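Local structure of Exo-poly-alpha-D-galacturonosidase (Thermotoga maritima, 3JUR) at residues Leu102-Leu116 with Val177-Ser191. The protein probably hydrolyses polygalacturonate, the backbone of pectin, as a hyperthermoactive exopolygalacturonase built on a right-handed parallel beta-helix. Sequence-based numbering, arbitrary orientation.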
ATOM      1  N   LEU D 102      37.687  42.856  -1.825  1.00 23.68           N
ATOM      2  CA  LEU D 102      37.081  42.017  -2.853  1.00 23.83           C
ATOM      3  C   LEU D 102      36.227  40.955  -2.185  1.00 23.99           C
ATOM      4  O   LEU D 102      36.718  40.178  -1.365  1.00 23.89           O
ATOM      5  CB  LEU D 102      38.146  41.353  -3.732  1.00 23.90           C
ATOM      6  CG  LEU D 102      37.682  40.343  -4.792  1.00 24.21           C
ATOM      7  CD1 LEU D 102      36.852  41.000  -5.899  1.00 24.39           C
ATOM      8  CD2 LEU D 102      38.887  39.633  -5.386  1.00 24.97           C
ATOM      9  N   THR D 103      34.946  40.938  -2.537  1.00 24.14           N
ATOM     10  CA  THR D 103      33.993  40.016  -1.932  1.00 24.25           C
ATOM     11  C   THR D 103      32.822  39.758  -2.892  1.00 24.19           C
ATOM     12  O   THR D 103      32.923  40.019  -4.100  1.00 24.15           O
ATOM     13  CB  THR D 103      33.539  40.499  -0.502  1.00 24.24           C
ATOM     14  OG1 THR D 103      32.824  39.452   0.173  1.00 24.94           O
ATOM     15  CG2 THR D 103      32.678  41.765  -0.563  1.00 24.43           C
ATOM     16  N   ARG D 104      31.723  39.243  -2.365  1.00 24.03           N
ATOM     17  CA  ARG D 104      30.600  38.868  -3.202  1.00 24.19           C
ATOM     18  C   ARG D 104      29.300  39.069  -2.433  1.00 24.13           C
ATOM     19  O   ARG D 104      29.249  38.830  -1.228  1.00 24.60           O
ATOM     20  CB  ARG D 104      30.765  37.407  -3.643  1.00 24.32           C
ATOM     21  CG  ARG D 104      30.349  37.153  -5.081  1.00 24.83           C
ATOM     22  CD  ARG D 104      30.517  35.703  -5.494  1.00 24.85           C
ATOM     23  NE  ARG D 104      31.677  35.524  -6.359  1.00 24.20           N
ATOM     24  CZ  ARG D 104      31.759  34.626  -7.334  1.00 23.93           C
ATOM     25  NH1 ARG D 104      30.736  33.814  -7.596  1.00 24.12           N
ATOM     26  NH2 ARG D 104      32.865  34.544  -8.059  1.00 23.65           N
ATOM     27  N   PHE D 105      28.258  39.535  -3.114  1.00 23.90           N
ATOM     28  CA  PHE D 105      26.932  39.618  -2.500  1.00 23.70           C
ATOM     29  C   PHE D 105      25.886  38.951  -3.385  1.00 23.60           C
ATOM     30  O   PHE D 105      25.645  39.383  -4.512  1.00 23.74           O
ATOM     31  CB  PHE D 105      26.532  41.070  -2.196  1.00 23.75           C
ATOM     32  CG  PHE D 105      25.301  41.195  -1.324  1.00 23.49           C
ATOM     33  CD1 PHE D 105      25.421  41.308   0.056  1.00 22.84           C
ATOM     34  CD2 PHE D 105      24.021  41.190  -1.888  1.00 23.61           C
ATOM     35  CE1 PHE D 105      24.294  41.427   0.863  1.00 22.61           C
ATOM     36  CE2 PHE D 105      22.887  41.302  -1.090  1.00 23.27           C
ATOM     37  CZ  PHE D 105      23.026  41.424   0.290  1.00 23.86           C
ATOM     38  N   GLU D 106      25.273  37.899  -2.855  1.00 23.48           N
ATOM     39  CA  GLU D 106      24.272  37.090  -3.573  1.00 23.39           C
ATOM     40  C   GLU D 106      24.650  36.823  -5.034  1.00 23.09           C
ATOM     41  O   GLU D 106      23.860  37.063  -5.958  1.00 22.90           O
ATOM     42  CB  GLU D 106      22.864  37.688  -3.416  1.00 23.36           C
ATOM     43  CG  GLU D 106      22.355  37.617  -1.968  1.00 24.25           C
ATOM     44  CD  GLU D 106      20.933  38.131  -1.784  1.00 27.14           C
ATOM     45  OE1 GLU D 106      20.542  39.117  -2.448  1.00 28.70           O
ATOM     46  OE2 GLU D 106      20.206  37.554  -0.949  1.00 28.13           O
ATOM     47  N   GLY D 107      25.877  36.333  -5.220  1.00 22.72           N
ATOM     48  CA  GLY D 107      26.361  35.877  -6.521  1.00 22.24           C
ATOM     49  C   GLY D 107      27.004  36.912  -7.433  1.00 22.16           C
ATOM     50  O   GLY D 107      27.395  36.582  -8.555  1.00 21.92           O
ATOM     51  N   ILE D 108      27.117  38.155  -6.974  1.00 21.93           N
ATOM     52  CA  ILE D 108      27.774  39.201  -7.773  1.00 22.03           C
ATOM     53  C   ILE D 108      28.974  39.797  -7.024  1.00 22.40           C
ATOM     54  O   ILE D 108      28.853  40.200  -5.862  1.00 22.54           O
ATOM     55  CB  ILE D 108      26.783  40.325  -8.223  1.00 22.08           C
ATOM     56  CG1 ILE D 108      25.648  39.748  -9.082  1.00 21.09           C
ATOM     57  CG2 ILE D 108      27.520  41.431  -9.006  1.00 21.45           C
ATOM     58  CD1 ILE D 108      24.441  40.655  -9.223  1.00 20.01           C
ATOM     59  N   GLU D 109      30.124  39.834  -7.700  1.00 22.23           N
ATOM     60  CA  GLU D 109      31.357  40.377  -7.130  1.00 22.44           C
ATOM     61  C   GLU D 109      31.283  41.886  -6.939  1.00 22.06           C
ATOM     62  O   GLU D 109      30.689  42.599  -7.750  1.00 22.01           O
ATOM     63  CB  GLU D 109      32.555  40.043  -8.019  1.00 22.70           C
ATOM     64  CG  GLU D 109      32.913  38.566  -8.055  1.00 23.77           C
ATOM     65  CD  GLU D 109      34.263  38.308  -8.696  1.00 25.63           C
ATOM     66  OE1 GLU D 109      34.939  37.333  -8.296  1.00 26.54           O
ATOM     67  OE2 GLU D 109      34.647  39.081  -9.597  1.00 26.47           O
ATOM     68  N   LEU D 110      31.888  42.361  -5.856  1.00 21.83           N
ATOM     69  CA  LEU D 110      31.931  43.788  -5.546  1.00 21.45           C
ATOM     70  C   LEU D 110      33.023  44.086  -4.517  1.00 21.51           C
ATOM     71  O   LEU D 110      33.651  43.170  -3.975  1.00 21.53           O
ATOM     72  CB  LEU D 110      30.566  44.261  -5.016  1.00 21.15           C
ATOM     73  CG  LEU D 110      30.207  43.999  -3.548  1.00 20.73           C
ATOM     74  CD1 LEU D 110      28.985  44.794  -3.157  1.00 20.10           C
ATOM     75  CD2 LEU D 110      29.999  42.515  -3.256  1.00 19.33           C
ATOM     76  N   TYR D 111      33.249  45.371  -4.266  1.00 21.55           N
ATOM     77  CA  TYR D 111      34.038  45.800  -3.119  1.00 21.50           C
ATOM     78  C   TYR D 111      33.090  46.311  -2.044  1.00 21.43           C
ATOM     79  O   TYR D 111      32.265  47.194  -2.290  1.00 21.76           O
ATOM     80  CB  TYR D 111      35.088  46.840  -3.522  1.00 21.37           C
ATOM     81  CG  TYR D 111      36.301  46.202  -4.150  1.00 21.61           C
ATOM     82  CD1 TYR D 111      37.471  46.014  -3.417  1.00 22.37           C
ATOM     83  CD2 TYR D 111      36.269  45.753  -5.469  1.00 22.28           C
ATOM     84  CE1 TYR D 111      38.591  45.410  -3.994  1.00 23.40           C
ATOM     85  CE2 TYR D 111      37.372  45.146  -6.052  1.00 23.32           C
ATOM     86  CZ  TYR D 111      38.531  44.977  -5.312  1.00 23.95           C
ATOM     87  OH  TYR D 111      39.624  44.375  -5.900  1.00 25.11           O
ATOM     88  N   ASN D 112      33.200  45.722  -0.861  1.00 21.46           N
ATOM     89  CA  ASN D 112      32.257  45.959   0.223  1.00 21.55           C
ATOM     90  C   ASN D 112      32.913  45.656   1.567  1.00 21.58           C
ATOM     91  O   ASN D 112      34.081  45.261   1.613  1.00 21.42           O
ATOM     92  CB  ASN D 112      31.002  45.093   0.024  1.00 21.44           C
ATOM     93  CG  ASN D 112      29.856  45.475   0.957  1.00 21.34           C
ATOM     94  OD1 ASN D 112      29.680  46.644   1.317  1.00 20.98           O
ATOM     95  ND2 ASN D 112      29.064  44.484   1.344  1.00 19.95           N
ATOM     96  N   TYR D 113      32.154  45.849   2.646  1.00 21.70           N
ATOM     97  CA  TYR D 113      32.593  45.537   4.004  1.00 21.72           C
ATOM     98  C   TYR D 113      33.291  44.186   4.061  1.00 21.76           C
ATOM     99  O   TYR D 113      32.850  43.218   3.426  1.00 21.59           O
ATOM    100  CB  TYR D 113      31.398  45.541   4.969  1.00 21.69           C
ATOM    101  CG  TYR D 113      30.806  46.916   5.231  1.00 21.74           C
ATOM    102  CD1 TYR D 113      31.528  47.887   5.925  1.00 20.89           C
ATOM    103  CD2 TYR D 113      29.520  47.236   4.794  1.00 21.37           C
ATOM    104  CE1 TYR D 113      30.989  49.148   6.168  1.00 21.49           C
ATOM    105  CE2 TYR D 113      28.966  48.494   5.034  1.00 20.55           C
ATOM    106  CZ  TYR D 113      29.709  49.449   5.719  1.00 21.47           C
ATOM    107  OH  TYR D 113      29.177  50.698   5.964  1.00 19.38           O
ATOM    108  N   SER D 114      34.384  44.129   4.817  1.00 21.61           N
ATOM    109  CA  SER D 114      35.111  42.881   5.028  1.00 21.48           C
ATOM    110  C   SER D 114      34.229  41.812   5.680  1.00 21.61           C
ATOM    111  O   SER D 114      33.489  42.111   6.620  1.00 21.67           O
ATOM    112  CB  SER D 114      36.342  43.130   5.905  1.00 21.35           C
ATOM    113  OG  SER D 114      36.994  41.909   6.224  1.00 20.77           O
ATOM    114  N   PRO D 115      34.300  40.562   5.181  1.00 21.68           N
ATOM    115  CA  PRO D 115      33.763  39.450   5.974  1.00 21.84           C
ATOM    116  C   PRO D 115      34.456  39.416   7.341  1.00 22.11           C
ATOM    117  O   PRO D 115      35.575  39.928   7.472  1.00 22.11           O
ATOM    118  CB  PRO D 115      34.141  38.223   5.149  1.00 21.33           C
ATOM    119  CG  PRO D 115      34.174  38.721   3.759  1.00 21.23           C
ATOM    120  CD  PRO D 115      34.749  40.111   3.852  1.00 21.49           C
ATOM    121  N   LEU D 116      33.800  38.828   8.343  1.00 22.25           N
ATOM    122  CA  LEU D 116      34.314  38.844   9.715  1.00 22.55           C
ATOM    123  C   LEU D 116      35.618  38.046   9.848  1.00 22.62           C
ATOM    124  O   LEU D 116      36.527  38.445  10.570  1.00 22.82           O
ATOM    125  CB  LEU D 116      33.252  38.377  10.728  1.00 22.31           C
ATOM    126  CG  LEU D 116      31.765  38.761  10.581  1.00 23.17           C
ATOM    127  CD1 LEU D 116      31.021  38.488  11.883  1.00 23.98           C
ATOM    128  CD2 LEU D 116      31.503  40.184  10.121  1.00 21.96           C
ATOM    129  N   VAL D 177      34.784  45.136 -11.721  1.00 28.32           N
ATOM    130  CA  VAL D 177      34.596  44.903 -10.285  1.00 28.05           C
ATOM    131  C   VAL D 177      35.207  46.017  -9.430  1.00 27.93           C
ATOM    132  O   VAL D 177      34.604  46.438  -8.439  1.00 27.76           O
ATOM    133  CB  VAL D 177      35.166  43.523  -9.848  1.00 28.08           C
ATOM    134  CG1 VAL D 177      34.719  43.178  -8.429  1.00 27.79           C
ATOM    135  CG2 VAL D 177      34.727  42.423 -10.814  1.00 27.97           C
ATOM    136  N   GLU D 178      36.386  46.498  -9.838  1.00 27.75           N
ATOM    137  CA  GLU D 178      37.122  47.554  -9.130  1.00 27.80           C
ATOM    138  C   GLU D 178      36.303  48.836  -9.001  1.00 27.45           C
ATOM    139  O   GLU D 178      36.602  49.689  -8.166  1.00 27.45           O
ATOM    140  CB  GLU D 178      38.446  47.875  -9.847  1.00 27.96           C
ATOM    141  CG  GLU D 178      39.477  46.735  -9.876  1.00 29.27           C
ATOM    142  CD  GLU D 178      39.140  45.618 -10.873  1.00 30.72           C
ATOM    143  OE1 GLU D 178      39.726  44.521 -10.750  1.00 31.31           O
ATOM    144  OE2 GLU D 178      38.295  45.824 -11.777  1.00 30.94           O
ATOM    145  N   GLU D 179      35.273  48.962  -9.833  1.00 27.07           N
ATOM    146  CA  GLU D 179      34.427  50.154  -9.855  1.00 26.78           C
ATOM    147  C   GLU D 179      33.073  49.931  -9.173  1.00 26.32           C
ATOM    148  O   GLU D 179      32.235  50.833  -9.122  1.00 26.52           O
ATOM    149  CB  GLU D 179      34.250  50.652 -11.294  1.00 26.80           C
ATOM    150  CG  GLU D 179      35.566  51.041 -11.965  1.00 27.58           C
ATOM    151  CD  GLU D 179      35.415  51.449 -13.419  1.00 28.34           C
ATOM    152  OE1 GLU D 179      34.269  51.572 -13.909  1.00 29.13           O
ATOM    153  OE2 GLU D 179      36.457  51.649 -14.078  1.00 28.15           O
ATOM    154  N   ARG D 180      32.876  48.731  -8.635  1.00 25.82           N
ATOM    155  CA  ARG D 180      31.666  48.396  -7.893  1.00 25.27           C
ATOM    156  C   ARG D 180      31.934  48.554  -6.402  1.00 25.13           C
ATOM    157  O   ARG D 180      32.072  47.565  -5.674  1.00 25.32           O
ATOM    158  CB  ARG D 180      31.219  46.964  -8.202  1.00 25.09           C
ATOM    159  CG  ARG D 180      30.949  46.684  -9.664  1.00 24.24           C
ATOM    160  CD  ARG D 180      30.471  45.257  -9.846  1.00 22.61           C
ATOM    161  NE  ARG D 180      30.624  44.801 -11.224  1.00 21.46           N
ATOM    162  CZ  ARG D 180      30.591  43.526 -11.601  1.00 22.06           C
ATOM    163  NH1 ARG D 180      30.412  42.562 -10.702  1.00 21.53           N
ATOM    164  NH2 ARG D 180      30.738  43.209 -12.881  1.00 20.92           N
ATOM    165  N   VAL D 181      32.001  49.803  -5.956  1.00 24.92           N
ATOM    166  CA  VAL D 181      32.399  50.115  -4.585  1.00 24.80           C
ATOM    167  C   VAL D 181      31.186  50.470  -3.729  1.00 24.55           C
ATOM    168  O   VAL D 181      30.444  51.403  -4.044  1.00 25.01           O
ATOM    169  CB  VAL D 181      33.451  51.260  -4.543  1.00 24.64           C
ATOM    170  CG1 VAL D 181      33.887  51.564  -3.106  1.00 24.53           C
ATOM    171  CG2 VAL D 181      34.658  50.906  -5.403  1.00 24.79           C
ATOM    172  N   PHE D 182      30.996  49.719  -2.650  1.00 24.06           N
ATOM    173  CA  PHE D 182      29.891  49.961  -1.725  1.00 23.72           C
ATOM    174  C   PHE D 182      30.426  50.308  -0.333  1.00 23.31           C
ATOM    175  O   PHE D 182      31.091  51.328  -0.173  1.00 23.40           O
ATOM    176  CB  PHE D 182      28.901  48.778  -1.736  1.00 23.54           C
ATOM    177  CG  PHE D 182      28.151  48.642  -3.036  1.00 23.95           C
ATOM    178  CD1 PHE D 182      26.859  49.140  -3.164  1.00 24.29           C
ATOM    179  CD2 PHE D 182      28.754  48.063  -4.150  1.00 23.39           C
ATOM    180  CE1 PHE D 182      26.171  49.044  -4.375  1.00 23.99           C
ATOM    181  CE2 PHE D 182      28.074  47.966  -5.364  1.00 23.71           C
ATOM    182  CZ  PHE D 182      26.780  48.456  -5.475  1.00 23.69           C
ATOM    183  N   GLY D 183      30.151  49.476   0.666  1.00 22.97           N
ATOM    184  CA  GLY D 183      30.605  49.761   2.025  1.00 22.60           C
ATOM    185  C   GLY D 183      29.871  50.932   2.647  1.00 22.48           C
ATOM    186  O   GLY D 183      28.638  50.927   2.713  1.00 22.21           O
ATOM    187  N   LYS D 184      30.638  51.933   3.087  1.00 22.43           N
ATOM    188  CA  LYS D 184      30.127  53.118   3.792  1.00 22.42           C
ATOM    189  C   LYS D 184      29.042  53.838   2.991  1.00 22.29           C
ATOM    190  O   LYS D 184      29.243  54.187   1.821  1.00 22.08           O
ATOM    191  CB  LYS D 184      31.283  54.082   4.112  1.00 22.39           C
ATOM    192  CG  LYS D 184      30.999  55.116   5.197  1.00 22.91           C
ATOM    193  CD  LYS D 184      32.119  56.159   5.251  1.00 23.58           C
ATOM    194  CE  LYS D 184      32.192  56.870   6.599  1.00 24.55           C
ATOM    195  NZ  LYS D 184      31.124  57.884   6.815  1.00 24.35           N
ATOM    196  N   GLY D 185      27.895  54.052   3.631  1.00 22.36           N
ATOM    197  CA  GLY D 185      26.746  54.698   2.989  1.00 22.44           C
ATOM    198  C   GLY D 185      25.868  53.723   2.215  1.00 22.45           C
ATOM    199  O   GLY D 185      24.886  54.124   1.591  1.00 22.47           O
ATOM    200  N   HIS D 186      26.232  52.446   2.252  1.00 22.36           N
ATOM    201  CA  HIS D 186      25.470  51.393   1.579  1.00 22.52           C
ATOM    202  C   HIS D 186      25.155  50.264   2.547  1.00 22.53           C
ATOM    203  O   HIS D 186      25.786  50.147   3.600  1.00 22.43           O
ATOM    204  CB  HIS D 186      26.216  50.894   0.339  1.00 22.41           C
ATOM    205  CG  HIS D 186      26.490  51.979  -0.651  1.00 22.79           C
ATOM    206  ND1 HIS D 186      25.622  52.289  -1.676  1.00 23.23           N
ATOM    207  CD2 HIS D 186      27.508  52.868  -0.740  1.00 22.46           C
ATOM    208  CE1 HIS D 186      26.104  53.307  -2.368  1.00 23.10           C
ATOM    209  NE2 HIS D 186      27.249  53.675  -1.821  1.00 22.87           N
ATOM    210  N   TYR D 187      24.172  49.438   2.192  1.00 22.73           N
ATOM    211  CA  TYR D 187      23.561  48.536   3.167  1.00 22.90           C
ATOM    212  C   TYR D 187      23.578  47.062   2.761  1.00 22.94           C
ATOM    213  O   TYR D 187      22.579  46.346   2.901  1.00 23.20           O
ATOM    214  CB  TYR D 187      22.156  49.043   3.532  1.00 22.81           C
ATOM    215  CG  TYR D 187      22.192  50.447   4.104  1.00 23.34           C
ATOM    216  CD1 TYR D 187      22.308  50.658   5.476  1.00 23.60           C
ATOM    217  CD2 TYR D 187      22.143  51.569   3.266  1.00 23.24           C
ATOM    218  CE1 TYR D 187      22.363  51.951   6.005  1.00 24.46           C
ATOM    219  CE2 TYR D 187      22.201  52.855   3.782  1.00 24.07           C
ATOM    220  CZ  TYR D 187      22.309  53.038   5.150  1.00 24.21           C
ATOM    221  OH  TYR D 187      22.357  54.306   5.663  1.00 24.99           O
ATOM    222  N   LEU D 188      24.736  46.622   2.272  1.00 22.90           N
ATOM    223  CA  LEU D 188      24.962  45.224   1.923  1.00 23.01           C
ATOM    224  C   LEU D 188      25.824  44.549   2.992  1.00 23.14           C
ATOM    225  O   LEU D 188      27.020  44.852   3.120  1.00 23.03           O
ATOM    226  CB  LEU D 188      25.625  45.118   0.544  1.00 22.95           C
ATOM    227  CG  LEU D 188      24.939  45.833  -0.633  1.00 22.87           C
ATOM    228  CD1 LEU D 188      25.832  45.810  -1.867  1.00 21.57           C
ATOM    229  CD2 LEU D 188      23.570  45.218  -0.941  1.00 21.15           C
ATOM    230  N   ARG D 189      25.204  43.655   3.764  1.00 23.14           N
ATOM    231  CA  ARG D 189      25.892  42.882   4.811  1.00 23.51           C
ATOM    232  C   ARG D 189      27.025  42.018   4.251  1.00 23.63           C
ATOM    233  O   ARG D 189      26.958  41.573   3.107  1.00 23.72           O
ATOM    234  CB  ARG D 189      24.910  41.970   5.542  1.00 23.54           C
ATOM    235  CG  ARG D 189      23.899  42.678   6.428  1.00 23.30           C
ATOM    236  CD  ARG D 189      22.761  41.716   6.739  1.00 22.85           C
ATOM    237  NE  ARG D 189      21.940  41.443   5.559  1.00 22.23           N
ATOM    238  CZ  ARG D 189      21.227  40.332   5.371  1.00 22.45           C
ATOM    239  NH1 ARG D 189      21.229  39.355   6.276  1.00 20.86           N
ATOM    240  NH2 ARG D 189      20.513  40.194   4.265  1.00 22.60           N
ATOM    241  N   PRO D 190      28.077  41.788   5.057  1.00 23.87           N
ATOM    242  CA  PRO D 190      29.160  40.900   4.644  1.00 23.89           C
ATOM    243  C   PRO D 190      28.887  39.445   5.051  1.00 23.96           C
ATOM    244  O   PRO D 190      28.067  39.204   5.942  1.00 24.19           O
ATOM    245  CB  PRO D 190      30.352  41.449   5.420  1.00 23.82           C
ATOM    246  CG  PRO D 190      29.755  41.974   6.686  1.00 23.51           C
ATOM    247  CD  PRO D 190      28.389  42.486   6.324  1.00 23.79           C
ATOM    248  N   SER D 191      29.557  38.495   4.395  1.00 23.62           N
ATOM    249  CA  SER D 191      29.567  37.096   4.840  1.00 23.53           C
ATOM    250  C   SER D 191      30.285  36.997   6.193  1.00 23.25           C
ATOM    251  O   SER D 191      31.020  37.914   6.580  1.00 23.40           O
ATOM    252  CB  SER D 191      30.271  36.207   3.812  1.00 23.56           C
ATOM    253  OG  SER D 191      29.526  36.085   2.609  1.00 24.56           O
TER
HETATM  254  O   HOH W   1      26.799  51.634   5.492  1.00 18.19           O
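Tyr111 and Val181 form a single beta bridge: Tyr111 N donates to Arg180 O (2.9 Å) and Phe182 N to Tyr111 O (2.8 Å), tying the second strand of the hairpin, 108-112, to the loop 177-191. Asn112 extends the tie with its amide, a group able to accept and donate at once. Its chi1 of -169° turns the amide to the side of its own carbonyl carbon, and from there OD1 takes the Gly183 N-H in its carbonyl plane, while ND2 gives an almost straight bond to Leu188 O (2.7 Å). A leucine here would probably leave Gly183 N and Leu188 O without these partners and free the loop to shift. Side-chainless Gly183 lays its CA over one face of the Tyr113 ring, 3.8 Å from the centroid; the Tyr113 hydroxyl reaches a water that donates to His186 O. Leu188 forks, CD2 resting over the centre of the Phe105 ring and CD1 meeting Leu110 CD1 (3.6 Å), which also touches Phe182 CD2. Arg180, its chain extended from CG to NE, sends NH1 to Glu109 O (3.0 Å) and into a salt bridge with Asp272. The pair forms an excursion from the beta-helix, flanked by helices 161-173 and 270-276, and Ser191 leads back into strand 193-196.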